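Local coordinates for protein glycerol dehydratase (Clostridium butyricum, PDB 1R9D) that probably acts as a glycyl-radical lyase that dehydrates glycerol without the help of vitamin B12, at residues A[49-54]-A[86-91]; A[95-100]-A[325-330]; A[273-276]-A[282-285]; A[337-342]-A[762-767]. All blocks are in the same frame, centred on the assembly; numbering follows the deposited sequence.

Interaction 1 (A[49-54]-A[86-91]); sequences LRRALA and FPEFSN
R51 and E88 are the residues whose CA atoms, 10.1 Å apart, come nearest between the helical segment 49-54 and the irregular segment 86-91. At that separation the two backbones do not touch, and long side chains must bridge the space. Segment 49-54 is regular helix, part of helix 47-61; residues 87-89 have helical backbone angles but lack the regular bonds, and the turn is closed locally by N91, whose ND2 donates to P87 O at 3.1 Å.

The bridge is a buried salt bridge. NH1 of R51 donates to OE1 of E88 over 3.0 Å, and the bond is nearly straight, with an angle of 164° at the hydrogen. The acceptor lies close to the guanidinium plane, whereas the arginine reaches OE1 on its anti side and well out of the carboxylate plane, the two planes being turned 45° apart. R51 is bent at chi2 and chi3 and crosses the glutamate at about a right angle. In E88, chi1 (62°) sets CG over the centre of the F89 ring, 3.6 Å above the plane, and the bend at chi2 turns the carboxylate.

A second arginine, R31 of helix 30-40, also pairs with OE1, while R51 NH2 gives a weak bond to E277 O. Two positive partners would probably stabilise the ionised carboxylate in this buried setting, and through it the loop is tied electrostatically to two helices.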
loop_
_atom_site.group_PDB
_atom_site.type_symbol
_atom_site.label_atom_id
_atom_site.label_comp_id
_atom_site.label_asym_id
_atom_site.label_seq_id
_atom_site.Cartn_x
_atom_site.Cartn_y
_atom_site.Cartn_z
ATOM N N LEU A 49 -9.066 -5.663 -5.058
ATOM C CA LEU A 49 -10.360 -5.675 -5.730
ATOM C C LEU A 49 -10.159 -5.528 -7.241
ATOM O O LEU A 49 -10.903 -6.109 -8.029
ATOM C CB LEU A 49 -11.237 -4.550 -5.166
ATOM C CG LEU A 49 -12.729 -4.821 -4.937
ATOM C CD1 LEU A 49 -12.951 -6.183 -4.296
ATOM C CD2 LEU A 49 -13.287 -3.730 -4.031
ATOM N N ARG A 50 -9.150 -4.762 -7.649
ATOM C CA ARG A 50 -8.859 -4.601 -9.072
ATOM C C ARG A 50 -8.495 -5.965 -9.658
ATOM O O ARG A 50 -8.890 -6.302 -10.776
ATOM C CB ARG A 50 -7.695 -3.629 -9.284
ATOM C CG ARG A 50 -8.057 -2.173 -9.043
ATOM C CD ARG A 50 -7.689 -1.319 -10.251
ATOM N NE ARG A 50 -6.365 -0.739 -10.132
ATOM C CZ ARG A 50 -5.780 0.000 -11.067
ATOM N NH1 ARG A 50 -6.397 0.256 -12.214
ATOM N NH2 ARG A 50 -4.582 0.503 -10.838
ATOM N N ARG A 51 -7.742 -6.746 -8.889
ATOM C CA ARG A 51 -7.327 -8.076 -9.323
ATOM C C ARG A 51 -8.523 -9.026 -9.421
ATOM O O ARG A 51 -8.600 -9.846 -10.336
ATOM C CB ARG A 51 -6.291 -8.653 -8.348
ATOM C CG ARG A 51 -4.929 -7.953 -8.354
ATOM C CD ARG A 51 -4.226 -8.088 -9.705
ATOM N NE ARG A 51 -4.270 -9.466 -10.189
ATOM C CZ ARG A 51 -3.669 -9.898 -11.294
ATOM N NH1 ARG A 51 -2.963 -9.062 -12.045
ATOM N NH2 ARG A 51 -3.799 -11.166 -11.658
ATOM N N ALA A 52 -9.451 -8.926 -8.472
ATOM C CA ALA A 52 -10.631 -9.786 -8.479
ATOM C C ALA A 52 -11.547 -9.441 -9.654
ATOM O O ALA A 52 -12.008 -10.328 -10.373
ATOM C CB ALA A 52 -11.394 -9.645 -7.164
ATOM N N LEU A 53 -11.800 -8.150 -9.846
ATOM C CA LEU A 53 -12.665 -7.688 -10.935
ATOM C C LEU A 53 -12.055 -7.966 -12.306
ATOM O O LEU A 53 -12.777 -8.171 -13.284
ATOM C CB LEU A 53 -12.947 -6.191 -10.777
ATOM C CG LEU A 53 -13.752 -5.830 -9.525
ATOM C CD1 LEU A 53 -13.718 -4.332 -9.291
ATOM C CD2 LEU A 53 -15.185 -6.324 -9.685
ATOM N N ALA A 54 -10.726 -7.974 -12.379
ATOM C CA ALA A 54 -10.038 -8.250 -13.634
ATOM C C ALA A 54 -10.193 -9.730 -13.972
ATOM O O ALA A 54 -10.487 -10.089 -15.115
ATOM C CB ALA A 54 -8.562 -7.883 -13.524
ATOM N N PHE A 86 0.568 -11.432 -20.075
ATOM C CA PHE A 86 0.330 -10.923 -18.725
ATOM C C PHE A 86 1.077 -9.600 -18.542
ATOM O O PHE A 86 2.107 -9.531 -17.867
ATOM C CB PHE A 86 0.797 -11.968 -17.695
ATOM C CG PHE A 86 0.006 -13.249 -17.738
ATOM C CD1 PHE A 86 0.078 -14.095 -18.846
ATOM C CD2 PHE A 86 -0.859 -13.581 -16.703
ATOM C CE1 PHE A 86 -0.702 -15.243 -18.921
ATOM C CE2 PHE A 86 -1.647 -14.727 -16.767
ATOM C CZ PHE A 86 -1.570 -15.562 -17.881
ATOM N N PRO A 87 0.540 -8.518 -19.131
ATOM C CA PRO A 87 1.114 -7.174 -19.081
ATOM C C PRO A 87 1.240 -6.534 -17.707
ATOM O O PRO A 87 1.972 -5.563 -17.553
ATOM C CB PRO A 87 0.195 -6.378 -20.003
ATOM C CG PRO A 87 -1.131 -7.011 -19.744
ATOM C CD PRO A 87 -0.789 -8.489 -19.771
ATOM N N GLU A 88 0.533 -7.076 -16.718
ATOM C CA GLU A 88 0.576 -6.529 -15.364
ATOM C C GLU A 88 1.930 -6.714 -14.688
ATOM O O GLU A 88 2.250 -6.001 -13.736
ATOM C CB GLU A 88 -0.512 -7.160 -14.485
ATOM C CG GLU A 88 -0.384 -8.668 -14.279
ATOM C CD GLU A 88 -1.312 -9.480 -15.168
ATOM O OE1 GLU A 88 -2.134 -10.244 -14.621
ATOM O OE2 GLU A 88 -1.218 -9.364 -16.410
ATOM N N PHE A 89 2.722 -7.668 -15.172
ATOM C CA PHE A 89 4.038 -7.923 -14.591
ATOM C C PHE A 89 5.133 -7.190 -15.364
ATOM O O PHE A 89 5.977 -6.526 -14.769
ATOM C CB PHE A 89 4.297 -9.429 -14.550
ATOM C CG PHE A 89 3.243 -10.196 -13.798
ATOM C CD1 PHE A 89 2.490 -11.179 -14.431
ATOM C CD2 PHE A 89 2.983 -9.911 -12.458
ATOM C CE1 PHE A 89 1.488 -11.870 -13.743
ATOM C CE2 PHE A 89 1.987 -10.594 -11.760
ATOM C CZ PHE A 89 1.235 -11.576 -12.401
ATOM N N SER A 90 5.111 -7.316 -16.688
ATOM C CA SER A 90 6.065 -6.632 -17.566
ATOM C C SER A 90 5.524 -6.797 -18.979
ATOM O O SER A 90 4.725 -7.693 -19.235
ATOM C CB SER A 90 7.468 -7.247 -17.479
ATOM O OG SER A 90 7.517 -8.508 -18.120
ATOM N N ASN A 91 5.945 -5.937 -19.897
ATOM C CA ASN A 91 5.458 -6.050 -21.269
ATOM C C ASN A 91 6.340 -5.348 -22.287
ATOM O O ASN A 91 6.236 -5.612 -23.486
ATOM C CB ASN A 91 4.035 -5.503 -21.361
ATOM C CG ASN A 91 3.946 -4.060 -20.934
ATOM O OD1 ASN A 91 4.379 -3.156 -21.656
ATOM N ND2 ASN A 91 3.402 -3.829 -19.742
#

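Interaction 2 (A[95-100]-A[325-330]); sequences QDELDR and RDEIST
The guanidinium of R100 has CG of E97 over one face, 3.4 Å above the plane and offset toward the rim, and the carboxylate of E327 at its edge. The edge contact is a salt bridge: NE donates to E327 OE1 at 2.8 Å, with an angle of 163° at the hydrogen, and NH2 adds a weak bond to the same oxygen. OE1 is approached on its syn side, somewhat out of the carboxylate plane, and the planes of the two groups stand 64° apart.

E97 makes the second link, from helix 92-97. Its chain runs extended beyond CG, chi2 175°, and carries the carboxylate to the backbone of the other segment, where E327 N donates to OE2 over 2.9 Å in an almost straight bond. The same oxygen lies 3.2 Å from CG of E327. Between the carboxylates, E97 OE1 and E327 OE1 are 3.8 Å apart, a proximity of like charges that R100, bound to E327, and R104, paired with E97, would be expected to offset.

D326 organises the receiving turn: its OD2 accepts from S329 N, its OD1 from S329 OG, and I328 N gives the same OD2 a weak bond. The contact thereby joins helix 92-97 and the residues after it to the turn that leads into the short, weakly bonded helix 329-332. L98 packs on helix 113-125 and D326 on Y159 of helix 155-159, while R325 reaches P337, shortly before strand 341-344.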
loop_
_atom_site.group_PDB
_atom_site.type_symbol
_atom_site.label_atom_id
_atom_site.label_comp_id
_atom_site.label_asym_id
_atom_site.label_seq_id
_atom_site.Cartn_x
_atom_site.Cartn_y
_atom_site.Cartn_z
ATOM N N GLN A 95 7.064 -5.863 -26.430
ATOM C CA GLN A 95 6.976 -4.780 -27.400
ATOM C C GLN A 95 8.237 -4.736 -28.261
ATOM O O GLN A 95 8.171 -4.488 -29.466
ATOM C CB GLN A 95 6.788 -3.450 -26.672
ATOM C CG GLN A 95 6.743 -2.232 -27.578
ATOM C CD GLN A 95 6.341 -0.979 -26.832
ATOM O OE1 GLN A 95 6.951 -0.615 -25.824
ATOM N NE2 GLN A 95 5.308 -0.307 -27.323
ATOM N N ASP A 96 9.384 -4.986 -27.637
ATOM C CA ASP A 96 10.661 -4.978 -28.344
ATOM C C ASP A 96 10.881 -6.182 -29.261
ATOM O O ASP A 96 11.480 -6.047 -30.327
ATOM C CB ASP A 96 11.823 -4.908 -27.348
ATOM C CG ASP A 96 11.972 -3.539 -26.716
ATOM O OD1 ASP A 96 12.017 -2.539 -27.467
ATOM O OD2 ASP A 96 12.057 -3.461 -25.470
ATOM N N GLU A 97 10.391 -7.349 -28.851
ATOM C CA GLU A 97 10.579 -8.580 -29.617
ATOM C C GLU A 97 9.445 -9.007 -30.538
ATOM O O GLU A 97 9.507 -10.083 -31.136
ATOM C CB GLU A 97 10.865 -9.735 -28.661
ATOM C CG GLU A 97 12.176 -9.630 -27.932
ATOM C CD GLU A 97 12.342 -10.745 -26.921
ATOM O OE1 GLU A 97 12.023 -11.905 -27.264
ATOM O OE2 GLU A 97 12.794 -10.461 -25.792
ATOM N N LEU A 98 8.412 -8.181 -30.653
ATOM C CA LEU A 98 7.266 -8.513 -31.492
ATOM C C LEU A 98 7.600 -9.078 -32.867
ATOM O O LEU A 98 6.981 -10.046 -33.311
ATOM C CB LEU A 98 6.373 -7.284 -31.688
ATOM C CG LEU A 98 5.464 -6.851 -30.543
ATOM C CD1 LEU A 98 4.638 -5.657 -30.997
ATOM C CD2 LEU A 98 4.553 -7.999 -30.133
ATOM N N ASP A 99 8.579 -8.485 -33.538
ATOM C CA ASP A 99 8.919 -8.924 -34.884
ATOM C C ASP A 99 9.991 -9.995 -35.051
ATOM O O ASP A 99 10.357 -10.325 -36.182
ATOM C CB ASP A 99 9.269 -7.706 -35.740
ATOM C CG ASP A 99 8.153 -6.676 -35.756
ATOM O OD1 ASP A 99 6.978 -7.079 -35.881
ATOM O OD2 ASP A 99 8.446 -5.466 -35.647
ATOM N N ARG A 100 10.499 -10.547 -33.954
ATOM C CA ARG A 100 11.504 -11.592 -34.091
ATOM C C ARG A 100 11.204 -12.854 -33.289
ATOM O O ARG A 100 12.048 -13.742 -33.179
ATOM C CB ARG A 100 12.905 -11.056 -33.761
ATOM C CG ARG A 100 13.105 -10.453 -32.383
ATOM C CD ARG A 100 14.591 -10.167 -32.169
ATOM N NE ARG A 100 14.891 -9.614 -30.851
ATOM C CZ ARG A 100 14.700 -8.344 -30.507
ATOM N NH1 ARG A 100 14.206 -7.479 -31.384
ATOM N NH2 ARG A 100 15.011 -7.937 -29.283
ATOM N N ARG A 325 8.300 -16.017 -22.983
ATOM C CA ARG A 325 9.218 -15.246 -22.147
ATOM C C ARG A 325 10.169 -14.454 -23.038
ATOM O O ARG A 325 10.352 -14.798 -24.206
ATOM C CB ARG A 325 10.054 -16.182 -21.259
ATOM C CG ARG A 325 9.259 -17.173 -20.422
ATOM C CD ARG A 325 10.187 -17.936 -19.471
ATOM N NE ARG A 325 9.469 -18.857 -18.590
ATOM C CZ ARG A 325 8.990 -20.042 -18.959
ATOM N NH1 ARG A 325 9.147 -20.477 -20.203
ATOM N NH2 ARG A 325 8.350 -20.796 -18.076
ATOM N N ASP A 326 10.786 -13.408 -22.490
ATOM C CA ASP A 326 11.721 -12.604 -23.270
ATOM C C ASP A 326 12.884 -13.489 -23.733
ATOM O O ASP A 326 13.108 -14.574 -23.180
ATOM C CB ASP A 326 12.246 -11.419 -22.452
ATOM C CG ASP A 326 13.074 -11.851 -21.257
ATOM O OD1 ASP A 326 12.491 -12.108 -20.181
ATOM O OD2 ASP A 326 14.311 -11.934 -21.405
ATOM N N GLU A 327 13.625 -13.026 -24.735
ATOM C CA GLU A 327 14.725 -13.816 -25.295
ATOM C C GLU A 327 15.839 -14.232 -24.349
ATOM O O GLU A 327 16.434 -15.296 -24.532
ATOM C CB GLU A 327 15.323 -13.116 -26.525
ATOM C CG GLU A 327 15.666 -11.657 -26.349
ATOM C CD GLU A 327 16.110 -11.017 -27.658
ATOM O OE1 GLU A 327 15.469 -11.279 -28.701
ATOM O OE2 GLU A 327 17.094 -10.251 -27.646
ATOM N N ILE A 328 16.133 -13.416 -23.347
ATOM C CA ILE A 328 17.179 -13.773 -22.393
ATOM C C ILE A 328 16.646 -14.810 -21.402
ATOM O O ILE A 328 17.269 -15.849 -21.173
ATOM C CB ILE A 328 17.684 -12.530 -21.626
ATOM C CG1 ILE A 328 18.302 -11.531 -22.609
ATOM C CG2 ILE A 328 18.715 -12.936 -20.583
ATOM C CD1 ILE A 328 19.434 -12.112 -23.449
ATOM N N SER A 329 15.484 -14.536 -20.822
ATOM C CA SER A 329 14.882 -15.460 -19.868
ATOM C C SER A 329 14.621 -16.815 -20.515
ATOM O O SER A 329 14.638 -17.853 -19.850
ATOM C CB SER A 329 13.572 -14.877 -19.331
ATOM O OG SER A 329 13.811 -13.637 -18.696
ATOM N N THR A 330 14.377 -16.808 -21.822
ATOM C CA THR A 330 14.119 -18.050 -22.527
ATOM C C THR A 330 15.348 -18.957 -22.472
ATOM O O THR A 330 15.228 -20.177 -22.586
ATOM C CB THR A 330 13.724 -17.779 -23.990
ATOM O OG1 THR A 330 12.528 -16.990 -24.006
ATOM C CG2 THR A 330 13.467 -19.086 -24.722
#

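Interaction 3 (A[273-276]-A[282-285]); sequences IINI and SISP
I283 carries this contact, and its side chain can be followed outward from CB, which points toward the helical segment 273-276. One branch, CG2, comes within 4.0 Å of CG2 of I274. The other begins at CG1, which has the oxygen OD1 of N275 at 4.1 Å and the same methyl of I274 slightly farther off. From there the chain turns (chi2 -55°) and ends at CD1, which settles 3.9 Å from I274 CG2. Both branches of I283 therefore converge on a single methyl group, and the two isoleucines cross at a slant in a purely apolar contact.

N275 slides past I283 in the opposite direction. Its amide touches without forming a hydrogen bond across the segments; the polar need of ND2 is met instead within its own helix, by the carbonyl of H271. The amide thus takes its polar partner from the preceding turn while OD1 lies near CG1 of I283.

Here a helix and the chain that follows it fold back together: the segments are six residues apart, and 282-285 lies in the loop between helix 260-277 and helix 288-298. I274 also packs on F521 and L522 of helix 520-524, and its neighbours I273 and I276 rest against helices 47-61 and 197-230. S284 OG is hydrogen-bonded with G432 N, and S282 with M338 through the backbone, which joins the loop to the chain before strand 341-344.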
loop_
_atom_site.group_PDB
_atom_site.type_symbol
_atom_site.label_atom_id
_atom_site.label_comp_id
_atom_site.label_asym_id
_atom_site.label_seq_id
_atom_site.Cartn_x
_atom_site.Cartn_y
_atom_site.Cartn_z
ATOM N N ILE A 273 -7.649 -22.302 -14.099
ATOM C CA ILE A 273 -7.941 -20.936 -13.687
ATOM C C ILE A 273 -6.763 -20.274 -12.970
ATOM O O ILE A 273 -6.570 -19.067 -13.076
ATOM C CB ILE A 273 -9.224 -20.888 -12.824
ATOM C CG1 ILE A 273 -10.400 -21.441 -13.644
ATOM C CG2 ILE A 273 -9.517 -19.455 -12.400
ATOM C CD1 ILE A 273 -11.671 -21.651 -12.860
ATOM N N ILE A 274 -5.964 -21.058 -12.252
ATOM C CA ILE A 274 -4.797 -20.489 -11.585
ATOM C C ILE A 274 -3.904 -19.864 -12.656
ATOM O O ILE A 274 -3.370 -18.764 -12.480
ATOM C CB ILE A 274 -3.988 -21.572 -10.832
ATOM C CG1 ILE A 274 -4.759 -22.033 -9.594
ATOM C CG2 ILE A 274 -2.624 -21.022 -10.437
ATOM C CD1 ILE A 274 -4.095 -23.155 -8.823
ATOM N N ASN A 275 -3.773 -20.576 -13.774
ATOM C CA ASN A 275 -2.957 -20.156 -14.909
ATOM C C ASN A 275 -3.544 -19.005 -15.729
ATOM O O ASN A 275 -2.911 -18.515 -16.669
ATOM C CB ASN A 275 -2.689 -21.367 -15.814
ATOM C CG ASN A 275 -1.611 -22.284 -15.257
ATOM O OD1 ASN A 275 -0.426 -22.070 -15.496
ATOM N ND2 ASN A 275 -2.018 -23.299 -14.501
ATOM N N ILE A 276 -4.759 -18.587 -15.386
ATOM C CA ILE A 276 -5.400 -17.467 -16.069
ATOM C C ILE A 276 -5.187 -16.219 -15.206
ATOM O O ILE A 276 -4.961 -15.126 -15.713
ATOM C CB ILE A 276 -6.914 -17.716 -16.272
ATOM C CG1 ILE A 276 -7.115 -18.924 -17.190
ATOM C CG2 ILE A 276 -7.572 -16.474 -16.871
ATOM C CD1 ILE A 276 -8.574 -19.267 -17.462
ATOM N N SER A 282 5.529 -23.446 -12.521
ATOM C CA SER A 282 5.727 -24.388 -11.431
ATOM C C SER A 282 4.463 -24.519 -10.583
ATOM O O SER A 282 4.525 -24.645 -9.361
ATOM C CB SER A 282 6.927 -23.985 -10.568
ATOM O OG SER A 282 8.134 -24.236 -11.274
ATOM N N ILE A 283 3.308 -24.449 -11.245
ATOM C CA ILE A 283 2.033 -24.644 -10.567
ATOM C C ILE A 283 2.018 -26.168 -10.526
ATOM O O ILE A 283 1.755 -26.833 -11.533
ATOM C CB ILE A 283 0.850 -24.106 -11.408
ATOM C CG1 ILE A 283 1.043 -22.610 -11.665
ATOM C CG2 ILE A 283 -0.466 -24.350 -10.675
ATOM C CD1 ILE A 283 1.236 -21.767 -10.390
ATOM N N SER A 284 2.310 -26.715 -9.352
ATOM C CA SER A 284 2.450 -28.155 -9.199
ATOM C C SER A 284 1.360 -28.957 -8.522
ATOM O O SER A 284 1.018 -28.713 -7.365
ATOM C CB SER A 284 3.777 -28.434 -8.490
ATOM O OG SER A 284 4.823 -27.693 -9.097
ATOM N N PRO A 285 0.814 -29.957 -9.237
ATOM C CA PRO A 285 -0.243 -30.830 -8.723
ATOM C C PRO A 285 0.200 -31.554 -7.445
ATOM O O PRO A 285 -0.619 -31.913 -6.605
ATOM C CB PRO A 285 -0.477 -31.797 -9.882
ATOM C CG PRO A 285 -0.209 -30.934 -11.085
ATOM C CD PRO A 285 1.054 -30.211 -10.670
#

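Interaction 4 (A[337-342]-A[762-767]); sequences PMYQNL and AGYSAQ
Y339 and Y764 are brought together by quite different torsions. The bond from CA to CB of Y764 already points at segment 337-342, and chi1 of 71°, with CG between the backbone N and the carbonyl carbon, sets the ring so that one face receives CE2 of Y339. At Y339 chi1 is -50°, with CG anti to the carbonyl carbon, and the ring extends from a backbone of left-handed helical conformation to meet its partner.

The result is a T-shaped, edge-to-face pair. The edge of Y339 is directed at the face of Y764, with ring centroids 4.8 Å apart and planes inclined at 65°. CE2 leads, 3.4 Å from CD2 of Y764 and offset toward the rim of that ring. P337 joins in: its CB lies 3.7 Å from CE1 of Y764 and also sits over a face of the Y339 ring, so one proline carbon touches both aromatics. No hydrogen bond crosses between the segments. The hydroxyl of Y764 is satisfied by the carbonyl of G334, which helps to hold the far end of the ring that receives the edge.

Beside Y764 lies G763, predicted to carry the glycyl radical; the structure holds the unmodified glycine, whose backbone N donates to Q735 OE1. A bound glycerol is in contact with the Y339 side chain. The loop between strands 758-760 and 765-767 bears this glycine, as expected of the glycyl radical loop in the pyruvate formate-lyase family, and through Y764, the residue after it, the loop packs against the chain leading into strand 341-344, alongside bound glycerol.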
loop_
_atom_site.group_PDB
_atom_site.type_symbol
_atom_site.label_atom_id
_atom_site.label_comp_id
_atom_site.label_asym_id
_atom_site.label_seq_id
_atom_site.Cartn_x
_atom_site.Cartn_y
_atom_site.Cartn_z
ATOM N N PRO A 337 8.920 -24.967 -21.209
ATOM C CA PRO A 337 8.604 -25.559 -19.903
ATOM C C PRO A 337 7.640 -24.812 -18.976
ATOM O O PRO A 337 7.680 -23.587 -18.885
ATOM C CB PRO A 337 9.982 -25.695 -19.265
ATOM C CG PRO A 337 10.634 -24.419 -19.700
ATOM C CD PRO A 337 10.251 -24.332 -21.180
ATOM N N MET A 338 6.787 -25.572 -18.288
ATOM C CA MET A 338 5.843 -25.016 -17.317
ATOM C C MET A 338 6.178 -25.549 -15.925
ATOM O O MET A 338 5.691 -25.030 -14.919
ATOM C CB MET A 338 4.395 -25.377 -17.668
ATOM C CG MET A 338 3.848 -24.624 -18.880
ATOM S SD MET A 338 4.151 -22.852 -18.832
ATOM C CE MET A 338 3.201 -22.353 -17.375
ATOM N N TYR A 339 6.999 -26.596 -15.883
ATOM C CA TYR A 339 7.438 -27.210 -14.622
ATOM C C TYR A 339 6.330 -27.607 -13.643
ATOM O O TYR A 339 6.421 -27.320 -12.449
ATOM C CB TYR A 339 8.408 -26.270 -13.897
ATOM C CG TYR A 339 9.533 -25.732 -14.752
ATOM C CD1 TYR A 339 9.408 -24.513 -15.419
ATOM C CD2 TYR A 339 10.726 -26.444 -14.899
ATOM C CE1 TYR A 339 10.438 -24.014 -16.207
ATOM C CE2 TYR A 339 11.763 -25.955 -15.689
ATOM C CZ TYR A 339 11.616 -24.744 -16.339
ATOM O OH TYR A 339 12.640 -24.261 -17.123
ATOM N N GLN A 340 5.296 -28.281 -14.131
ATOM C CA GLN A 340 4.193 -28.704 -13.271
ATOM C C GLN A 340 4.533 -30.067 -12.669
ATOM O O GLN A 340 4.251 -31.115 -13.261
ATOM C CB GLN A 340 2.907 -28.776 -14.098
ATOM C CG GLN A 340 2.600 -27.461 -14.803
ATOM C CD GLN A 340 1.629 -27.620 -15.957
ATOM O OE1 GLN A 340 0.496 -27.136 -15.905
ATOM N NE2 GLN A 340 2.072 -28.303 -17.006
ATOM N N ASN A 341 5.136 -30.053 -11.483
ATOM C CA ASN A 341 5.542 -31.293 -10.845
ATOM C C ASN A 341 4.398 -32.040 -10.178
ATOM O O ASN A 341 3.623 -31.472 -9.403
ATOM C CB ASN A 341 6.660 -31.021 -9.823
ATOM C CG ASN A 341 7.520 -32.250 -9.561
ATOM O OD1 ASN A 341 7.045 -33.252 -9.038
ATOM N ND2 ASN A 341 8.789 -32.179 -9.948
ATOM N N LEU A 342 4.299 -33.325 -10.499
ATOM C CA LEU A 342 3.275 -34.200 -9.939
ATOM C C LEU A 342 4.046 -35.383 -9.364
ATOM O O LEU A 342 4.806 -36.035 -10.072
ATOM C CB LEU A 342 2.307 -34.652 -11.044
ATOM C CG LEU A 342 1.083 -35.480 -10.640
ATOM C CD1 LEU A 342 -0.013 -35.335 -11.707
ATOM C CD2 LEU A 342 1.481 -36.940 -10.461
ATOM N N ALA A 762 16.956 -30.698 -16.946
ATOM C CA ALA A 762 17.374 -30.603 -15.546
ATOM C C ALA A 762 16.166 -30.340 -14.654
ATOM O O ALA A 762 15.765 -29.194 -14.468
ATOM C CB ALA A 762 18.409 -29.488 -15.376
ATOM N N GLY A 763 15.586 -31.404 -14.102
ATOM C CA GLY A 763 14.421 -31.248 -13.252
ATOM C C GLY A 763 13.146 -31.259 -14.078
ATOM O O GLY A 763 12.036 -31.165 -13.544
ATOM N N TYR A 764 13.311 -31.377 -15.391
ATOM C CA TYR A 764 12.176 -31.409 -16.306
ATOM C C TYR A 764 12.612 -32.024 -17.621
ATOM O O TYR A 764 13.797 -32.022 -17.955
ATOM C CB TYR A 764 11.642 -29.995 -16.569
ATOM C CG TYR A 764 12.532 -29.097 -17.421
ATOM C CD1 TYR A 764 12.189 -28.785 -18.744
ATOM C CD2 TYR A 764 13.682 -28.518 -16.892
ATOM C CE1 TYR A 764 12.971 -27.906 -19.504
ATOM C CE2 TYR A 764 14.469 -27.645 -17.645
ATOM C CZ TYR A 764 14.105 -27.339 -18.947
ATOM O OH TYR A 764 14.863 -26.441 -19.666
ATOM N N SER A 765 11.643 -32.548 -18.362
ATOM C CA SER A 765 11.914 -33.144 -19.660
ATOM C C SER A 765 11.409 -32.178 -20.724
ATOM O O SER A 765 10.617 -31.278 -20.430
ATOM C CB SER A 765 11.210 -34.495 -19.781
ATOM O OG SER A 765 11.761 -35.437 -18.868
ATOM N N ALA A 766 11.874 -32.345 -21.956
ATOM C CA ALA A 766 11.445 -31.459 -23.026
ATOM C C ALA A 766 11.498 -32.137 -24.377
ATOM O O ALA A 766 12.157 -33.161 -24.548
ATOM C CB ALA A 766 12.324 -30.211 -23.056
ATOM N N GLN A 767 10.778 -31.556 -25.329
ATOM C CA GLN A 767 10.774 -32.048 -26.695
ATOM C C GLN A 767 12.135 -31.597 -27.207
ATOM O O GLN A 767 12.390 -30.397 -27.360
ATOM C CB GLN A 767 9.645 -31.377 -27.482
ATOM C CG GLN A 767 9.663 -31.640 -28.977
ATOM C CD GLN A 767 8.545 -30.901 -29.694
ATOM O OE1 GLN A 767 8.237 -29.754 -29.365
ATOM N NE2 GLN A 767 7.939 -31.550 -30.686
#

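From the N terminus, interaction 1 closes the first loop, bringing the chain after helix 47-61 back to that helix. Interaction 2 opens just beyond it, at helix 92-97, and closes a loop of more than two hundred residues at 325-330. Nested inside that loop is the short turn of interaction 3, whose helix touches interaction 1 through the F86 ring against N275 O and I276 O. Interaction 4 follows in series and spans the longest separation, joining the chain that leads into strand 341-344 to the predicted glycyl radical loop. It meets interaction 2 through R325 and P337, and interaction 3 through S282 and M338, linking the outer helices to the interior.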